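Local coordinates for putative capsid protein of prophage (Escherichia coli CFT073, PDB 3BQW) that is probably the major capsid protein of a prophage, a member of the phage major capsid protein E family expected to build the icosahedral head shell, at residues A[28-33]-A[258-263]; A[32-37]-A[206-211]; A[142-147]-A[281-286]. All coordinates share one frame; numbering follows the deposited sequence.

Interaction 1: A[28-33]-A[258-263]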
# COMPACT_ATOMS: atom_id res chain seq x y z
N SER A 28 -6.26 -5.63 -0.03
CA SER A 28 -5.31 -4.53 -0.16
C SER A 28 -4.11 -4.96 -1.01
O SER A 28 -3.87 -6.16 -1.19
CB SER A 28 -4.79 -4.11 1.22
OG SER A 28 -5.82 -3.57 2.00
N PRO A 29 -3.36 -4.00 -1.54
CA PRO A 29 -2.20 -4.32 -2.33
C PRO A 29 -1.15 -5.17 -1.60
O PRO A 29 -1.22 -5.38 -0.37
CB PRO A 29 -1.65 -2.94 -2.68
CG PRO A 29 -2.79 -2.08 -2.62
CD PRO A 29 -3.60 -2.55 -1.50
N LEU A 30 -0.19 -5.67 -2.36
CA LEU A 30 0.71 -6.72 -1.89
C LEU A 30 1.57 -6.40 -0.65
O LEU A 30 1.59 -7.17 0.28
CB LEU A 30 1.61 -7.17 -3.04
CG LEU A 30 2.53 -8.38 -2.74
CD1 LEU A 30 1.74 -9.62 -2.56
CD2 LEU A 30 3.62 -8.52 -3.81
N PHE A 31 2.33 -5.30 -0.68
CA PHE A 31 3.22 -4.96 0.44
C PHE A 31 2.42 -4.71 1.71
O PHE A 31 2.79 -5.19 2.79
CB PHE A 31 4.10 -3.77 0.10
CG PHE A 31 5.29 -4.14 -0.74
CD1 PHE A 31 5.14 -4.52 -2.08
CD2 PHE A 31 6.57 -4.13 -0.19
CE1 PHE A 31 6.26 -4.85 -2.87
CE2 PHE A 31 7.70 -4.48 -0.98
CZ PHE A 31 7.53 -4.83 -2.32
N THR A 32 1.27 -4.04 1.57
CA THR A 32 0.36 -3.86 2.67
C THR A 32 -0.08 -5.21 3.26
O THR A 32 -0.01 -5.44 4.49
CB THR A 32 -0.84 -3.05 2.26
OG1 THR A 32 -0.39 -1.78 1.74
CG2 THR A 32 -1.77 -2.85 3.47
N THR A 33 -0.48 -6.11 2.37
CA THR A 33 -0.95 -7.40 2.79
C THR A 33 0.13 -8.28 3.43
O THR A 33 -0.13 -8.98 4.39
CB THR A 33 -1.59 -8.12 1.59
OG1 THR A 33 -2.68 -7.31 1.11
CG2 THR A 33 -2.12 -9.51 2.00
N ALA A 258 9.76 -17.90 -1.66
CA ALA A 258 8.63 -17.71 -2.57
C ALA A 258 8.98 -16.60 -3.54
O ALA A 258 9.63 -15.62 -3.16
CB ALA A 258 7.37 -17.35 -1.81
N LEU A 259 8.52 -16.76 -4.78
CA LEU A 259 8.89 -15.89 -5.89
C LEU A 259 7.66 -15.18 -6.43
O LEU A 259 6.73 -15.82 -6.92
CB LEU A 259 9.57 -16.69 -7.01
CG LEU A 259 10.79 -17.55 -6.69
CD1 LEU A 259 11.05 -18.46 -7.90
CD2 LEU A 259 12.05 -16.73 -6.31
N ILE A 260 7.68 -13.86 -6.34
CA ILE A 260 6.57 -13.00 -6.70
C ILE A 260 7.12 -11.89 -7.62
O ILE A 260 8.10 -11.21 -7.27
CB ILE A 260 5.91 -12.35 -5.43
CG1 ILE A 260 5.43 -13.42 -4.43
CG2 ILE A 260 4.73 -11.44 -5.83
CD1 ILE A 260 4.69 -12.85 -3.17
N VAL A 261 6.51 -11.76 -8.78
CA VAL A 261 6.73 -10.63 -9.65
C VAL A 261 5.61 -9.63 -9.44
O VAL A 261 4.44 -9.97 -9.51
CB VAL A 261 6.79 -11.02 -11.14
CG1 VAL A 261 7.06 -9.79 -12.02
CG2 VAL A 261 7.86 -12.12 -11.34
N TYR A 262 6.00 -8.38 -9.18
CA TYR A 262 5.07 -7.35 -8.76
C TYR A 262 5.14 -6.20 -9.74
O TYR A 262 6.18 -5.61 -9.93
CB TYR A 262 5.45 -6.88 -7.37
CG TYR A 262 4.62 -5.78 -6.75
CD1 TYR A 262 3.35 -6.02 -6.25
CD2 TYR A 262 5.14 -4.52 -6.58
CE1 TYR A 262 2.61 -5.00 -5.62
CE2 TYR A 262 4.40 -3.51 -5.94
CZ TYR A 262 3.15 -3.76 -5.47
OH TYR A 262 2.42 -2.76 -4.86
N SER A 263 4.00 -5.88 -10.35
CA SER A 263 3.91 -4.90 -11.43
C SER A 263 2.87 -3.82 -11.16
O SER A 263 2.48 -3.12 -12.07
CB SER A 263 3.55 -5.61 -12.74
OG SER A 263 4.44 -6.68 -12.99
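The first torsions of Leu30 and Tyr262 both carry CG anti to the backbone nitrogen (chi1 -175° and 179°), which sends the leucine branch out from the helix and the tyrosine ring in from the strand until the two slide past each other in opposite directions. The leucine touches the ring at two places: CB of Leu30 sits 3.5 Å from CE1 of Tyr262, and CD2 of Leu30 lies 3.5 Å from CD1 of Tyr262. CD2 of Leu30 also lies 3.7 Å from CG2 of Ile260, and so touches two residues whose side chains leave the same side of the strand. A leucine suits this place because its flexible, apolar chain brings one terminal methyl to both strand residues while its CB lies against the tyrosine ring.

Phe31 adds the aromatic part. Its edge is turned toward the face of Tyr262 in a T-shaped pair, the ring planes inclined at 63° and the centroids 5.2 Å apart. Phe31 CE1 stands above the tyrosine face, displaced toward the rim, and is 3.8 Å from Tyr262 CE2.

Pro29 is the N-cap of the helix, and its carbonyl oxygen accepts Thr33 N at 2.9 Å, closing the first turn. A carboxylate from helix 113-146, that of Glu137, is gripped at this end: it takes hydrogen bonds from Phe31 N and Thr32 OG1, and a weak one links it to Tyr262 OH. The start of the helix and its N-H groups would be expected to favour the negative charge there.

Across the two segments no hydrogen bond forms, so the join depends on apolar surface and on the aromatic pair. Tyrosine fits because its ring belongs to this buried hydrophobic layer while its hydroxyl has a weak hydrogen bond with Glu137.

Interaction 2: A[32-37]-A[206-211]; sequences TTLFFP and VMIMGA
Phe35 turns the edge of its ring to two aliphatic tips of the strand, CE2 of Phe35 lying 3.6 Å from CD1 of Ile208 and CZ of Phe35 3.7 Å from CG1 of Val206, both near the ring plane. Leu34 joins them tip to tip: its CD1 ends 3.7 Å from the same Ile208 CD1, which is therefore shared by two helix residues. One face of the phenylalanine ring rests on CB of Leu34, 3.7 Å above its centre, so the two helix side chains present one continuous apolar surface to the strand. On the strand, Val206 holds CG1 in the crowded position between backbone N and carbonyl carbon (chi1 66°), where it meets the ring. Beta-branched residues suit an extended strand, and the longer isoleucine supplies the reach to Leu34.

The last turn of helix 30-35 thus lies over strand 206-209, which is flanked in its sheet by parallel strand 257-267 and antiparallel strand 281-285. Helix 236-241 borders the contact through Ala240 beside Leu34 and Ala237 beside Val206; Phe345 adds an edge-to-face partner for Phe35, and Phe36 packs on Ala140 and Val144 of helix 113-146.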
# COMPACT_ATOMS: atom_id res chain seq x y z
N THR A 32 1.27 -4.04 1.57
CA THR A 32 0.36 -3.86 2.67
C THR A 32 -0.08 -5.21 3.26
O THR A 32 -0.01 -5.44 4.49
CB THR A 32 -0.84 -3.05 2.26
OG1 THR A 32 -0.39 -1.78 1.74
CG2 THR A 32 -1.77 -2.85 3.47
N THR A 33 -0.48 -6.11 2.37
CA THR A 33 -0.95 -7.40 2.79
C THR A 33 0.13 -8.28 3.43
O THR A 33 -0.13 -8.98 4.39
CB THR A 33 -1.59 -8.12 1.59
OG1 THR A 33 -2.68 -7.31 1.11
CG2 THR A 33 -2.12 -9.51 2.00
N LEU A 34 1.34 -8.29 2.87
CA LEU A 34 2.38 -9.16 3.39
C LEU A 34 2.97 -8.60 4.68
O LEU A 34 3.18 -9.34 5.65
CB LEU A 34 3.50 -9.33 2.36
CG LEU A 34 3.17 -10.19 1.14
CD1 LEU A 34 4.28 -10.10 0.12
CD2 LEU A 34 2.94 -11.62 1.57
N PHE A 35 3.22 -7.29 4.69
CA PHE A 35 4.11 -6.71 5.68
C PHE A 35 3.45 -5.70 6.63
O PHE A 35 4.05 -5.32 7.64
CB PHE A 35 5.33 -6.08 4.96
CG PHE A 35 6.10 -7.05 4.10
CD1 PHE A 35 6.60 -8.24 4.64
CD2 PHE A 35 6.34 -6.78 2.76
CE1 PHE A 35 7.30 -9.15 3.87
CE2 PHE A 35 7.05 -7.68 1.97
CZ PHE A 35 7.53 -8.87 2.53
N PHE A 36 2.24 -5.25 6.30
CA PHE A 36 1.49 -4.30 7.12
C PHE A 36 0.02 -4.67 7.22
O PHE A 36 -0.86 -3.81 7.05
CB PHE A 36 1.61 -2.88 6.55
CG PHE A 36 3.02 -2.42 6.32
CD1 PHE A 36 3.69 -1.71 7.29
CD2 PHE A 36 3.67 -2.71 5.12
CE1 PHE A 36 5.00 -1.29 7.06
CE2 PHE A 36 4.96 -2.31 4.89
CZ PHE A 36 5.63 -1.60 5.86
N PRO A 37 -0.28 -5.97 7.46
CA PRO A 37 -1.65 -6.46 7.33
C PRO A 37 -2.59 -6.11 8.49
O PRO A 37 -3.82 -6.13 8.31
CB PRO A 37 -1.47 -7.99 7.27
CG PRO A 37 -0.28 -8.23 8.10
CD PRO A 37 0.64 -7.05 7.85
N VAL A 206 10.42 -14.77 1.20
CA VAL A 206 9.75 -14.17 0.04
C VAL A 206 10.70 -13.24 -0.73
O VAL A 206 11.47 -12.50 -0.14
CB VAL A 206 8.42 -13.47 0.45
CG1 VAL A 206 8.65 -12.24 1.36
CG2 VAL A 206 7.59 -13.14 -0.80
N MET A 207 10.69 -13.37 -2.06
CA MET A 207 11.40 -12.45 -2.95
C MET A 207 10.38 -11.80 -3.89
O MET A 207 9.79 -12.49 -4.72
CB MET A 207 12.54 -13.14 -3.72
CG MET A 207 13.45 -12.16 -4.50
SD MET A 207 14.98 -12.80 -5.27
CE MET A 207 14.41 -14.17 -6.22
N ILE A 208 10.16 -10.50 -3.71
CA ILE A 208 9.29 -9.68 -4.56
C ILE A 208 10.13 -8.87 -5.55
O ILE A 208 11.05 -8.15 -5.15
CB ILE A 208 8.41 -8.75 -3.73
CG1 ILE A 208 7.68 -9.55 -2.63
CG2 ILE A 208 7.40 -8.05 -4.63
CD1 ILE A 208 7.47 -8.82 -1.37
N MET A 209 9.82 -9.03 -6.85
CA MET A 209 10.69 -8.59 -7.94
C MET A 209 9.90 -7.73 -8.90
O MET A 209 8.79 -8.07 -9.25
CB MET A 209 11.12 -9.80 -8.79
CG MET A 209 11.98 -10.79 -8.14
SD MET A 209 12.30 -12.19 -9.20
CE MET A 209 11.09 -13.29 -8.55
N GLY A 210 10.52 -6.64 -9.36
CA GLY A 210 10.06 -5.94 -10.54
C GLY A 210 10.27 -6.80 -11.79
O GLY A 210 10.96 -7.83 -11.74
N ALA A 211 9.69 -6.34 -12.91
CA ALA A 211 9.64 -7.07 -14.18
C ALA A 211 10.99 -7.31 -14.80
O ALA A 211 11.22 -8.35 -15.42
CB ALA A 211 8.73 -6.31 -15.19

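Interaction 3: A[142-147]-A[281-286]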
# COMPACT_ATOMS: atom_id res chain seq x y z
N ASN A 142 7.80 2.25 -0.10
CA ASN A 142 8.87 3.19 0.24
C ASN A 142 9.54 2.88 1.59
O ASN A 142 10.75 2.96 1.70
CB ASN A 142 8.35 4.63 0.21
CG ASN A 142 8.04 5.12 -1.22
OD1 ASN A 142 8.13 4.37 -2.17
ND2 ASN A 142 7.66 6.38 -1.34
N ALA A 143 8.76 2.54 2.60
CA ALA A 143 9.32 2.21 3.90
C ALA A 143 10.25 0.99 3.80
O ALA A 143 11.36 1.03 4.27
CB ALA A 143 8.21 1.96 4.92
N VAL A 144 9.77 -0.07 3.17
CA VAL A 144 10.52 -1.32 3.01
C VAL A 144 11.79 -1.12 2.19
O VAL A 144 12.82 -1.69 2.53
CB VAL A 144 9.62 -2.42 2.36
CG1 VAL A 144 10.44 -3.60 1.83
CG2 VAL A 144 8.56 -2.87 3.36
N THR A 145 11.72 -0.31 1.13
CA THR A 145 12.82 -0.21 0.17
C THR A 145 13.83 0.90 0.47
O THR A 145 14.96 0.86 -0.02
CB THR A 145 12.31 -0.06 -1.28
OG1 THR A 145 11.53 1.14 -1.43
CG2 THR A 145 11.46 -1.28 -1.68
N THR A 146 13.41 1.91 1.23
CA THR A 146 14.28 3.06 1.55
C THR A 146 14.33 3.38 3.04
O THR A 146 15.10 4.23 3.44
CB THR A 146 13.80 4.36 0.84
OG1 THR A 146 12.57 4.83 1.43
CG2 THR A 146 13.65 4.16 -0.68
N GLY A 147 13.48 2.74 3.84
CA GLY A 147 13.30 3.10 5.25
C GLY A 147 12.63 4.43 5.52
O GLY A 147 12.55 4.84 6.68
N LEU A 281 14.23 -3.43 -9.21
CA LEU A 281 14.34 -3.73 -7.77
C LEU A 281 13.73 -5.09 -7.38
O LEU A 281 12.70 -5.51 -7.94
CB LEU A 281 13.66 -2.66 -6.91
CG LEU A 281 14.16 -1.22 -7.03
CD1 LEU A 281 13.30 -0.27 -6.14
CD2 LEU A 281 15.65 -1.11 -6.72
N LEU A 282 14.38 -5.74 -6.41
CA LEU A 282 13.85 -6.94 -5.75
C LEU A 282 13.95 -6.69 -4.25
O LEU A 282 14.90 -6.02 -3.78
CB LEU A 282 14.64 -8.22 -6.11
CG LEU A 282 16.10 -8.41 -5.66
CD1 LEU A 282 16.13 -9.04 -4.22
CD2 LEU A 282 16.96 -9.24 -6.67
N VAL A 283 12.99 -7.23 -3.52
CA VAL A 283 12.91 -7.10 -2.08
C VAL A 283 12.89 -8.49 -1.47
O VAL A 283 12.13 -9.35 -1.89
CB VAL A 283 11.63 -6.36 -1.65
CG1 VAL A 283 11.52 -6.29 -0.13
CG2 VAL A 283 11.61 -4.96 -2.24
N LEU A 284 13.78 -8.71 -0.52
CA LEU A 284 13.81 -9.94 0.26
C LEU A 284 13.22 -9.64 1.62
O LEU A 284 13.64 -8.69 2.28
CB LEU A 284 15.23 -10.44 0.39
CG LEU A 284 15.76 -11.05 -0.91
CD1 LEU A 284 17.30 -11.06 -0.86
CD2 LEU A 284 15.14 -12.46 -1.15
N GLY A 285 12.24 -10.44 2.02
CA GLY A 285 11.61 -10.27 3.32
C GLY A 285 11.10 -11.56 3.90
O GLY A 285 11.30 -12.64 3.32
N ASN A 286 10.43 -11.45 5.04
CA ASN A 286 9.87 -12.61 5.76
C ASN A 286 8.40 -12.29 6.03
O ASN A 286 8.08 -11.29 6.65
CB ASN A 286 10.66 -12.89 7.06
CG ASN A 286 10.34 -14.27 7.66
OD1 ASN A 286 9.22 -14.53 8.09
ND2 ASN A 286 11.32 -15.17 7.67
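Val283 directs its CB from the strand toward the last turn of helix 113-146, and there the side chain splits into two methyls with different partners. CG1, anti to the backbone nitrogen (chi1 177°), runs up against CG1 of Val144 at 3.5 Å, closer than ordinary van der Waals contact for two carbons. CG2, on the branch beside the nitrogen, meets CG2 of Thr145 at 3.7 Å, the threonine side chain crossing the valine at about a right angle. A single beta-branched residue therefore touches two consecutive helix residues, a role for which valine, short and forked, is well shaped.

Thr145 is divided between two environments. Its methyl faces the strand, whereas OG1, placed between backbone N and carbonyl carbon (chi1 62°), bonds back to Val141 O in the preceding turn, so a buried hydroxyl is satisfied within the helix. Asn142 O, in turn, is gripped twice from opposite faces of its plane: by Thr146 N at 2.9 Å and by Thr146 OG1 at 2.6 Å. Gly147 then leaves the helix with positive phi, a conformation easy for a residue that lacks CB.

Strand 281-285 alternates as strands do. Val283 looks to the helix, while Leu282 and Leu284 point away and pack on Met207. Neighbouring strand 346-349 contributes Thr347, which touches both Thr145 and Val283. The result is ordinary helix-on-sheet packing, with the end of a long helix set against a mixed sheet; such a helix is consistent with the spine helix of the HK97-type fold known among phage coat proteins of this clan.

All three contacts meet one mixed sheet, whose strands 257-267, 206-209 and 281-285 lie side by side in that order and receive interactions 1, 2 and 3 respectively. Interactions 1 and 2 share helix 30-35 and Thr32 and Thr33, their centres about 4 Å apart; interaction 3, served by the end of helix 113-146, is centred about 8 Å from interaction 2 and about 11 Å from interaction 1. Along the chain the helical segments 28-33, 32-37 and 142-147 all precede the strand segments 206-211, 258-263 and 281-286, so interaction 3 crosses the others. Together they seat two helices from the earlier part of the chain on a sheet whose three contacting strands come later in the sequence, within one buried core.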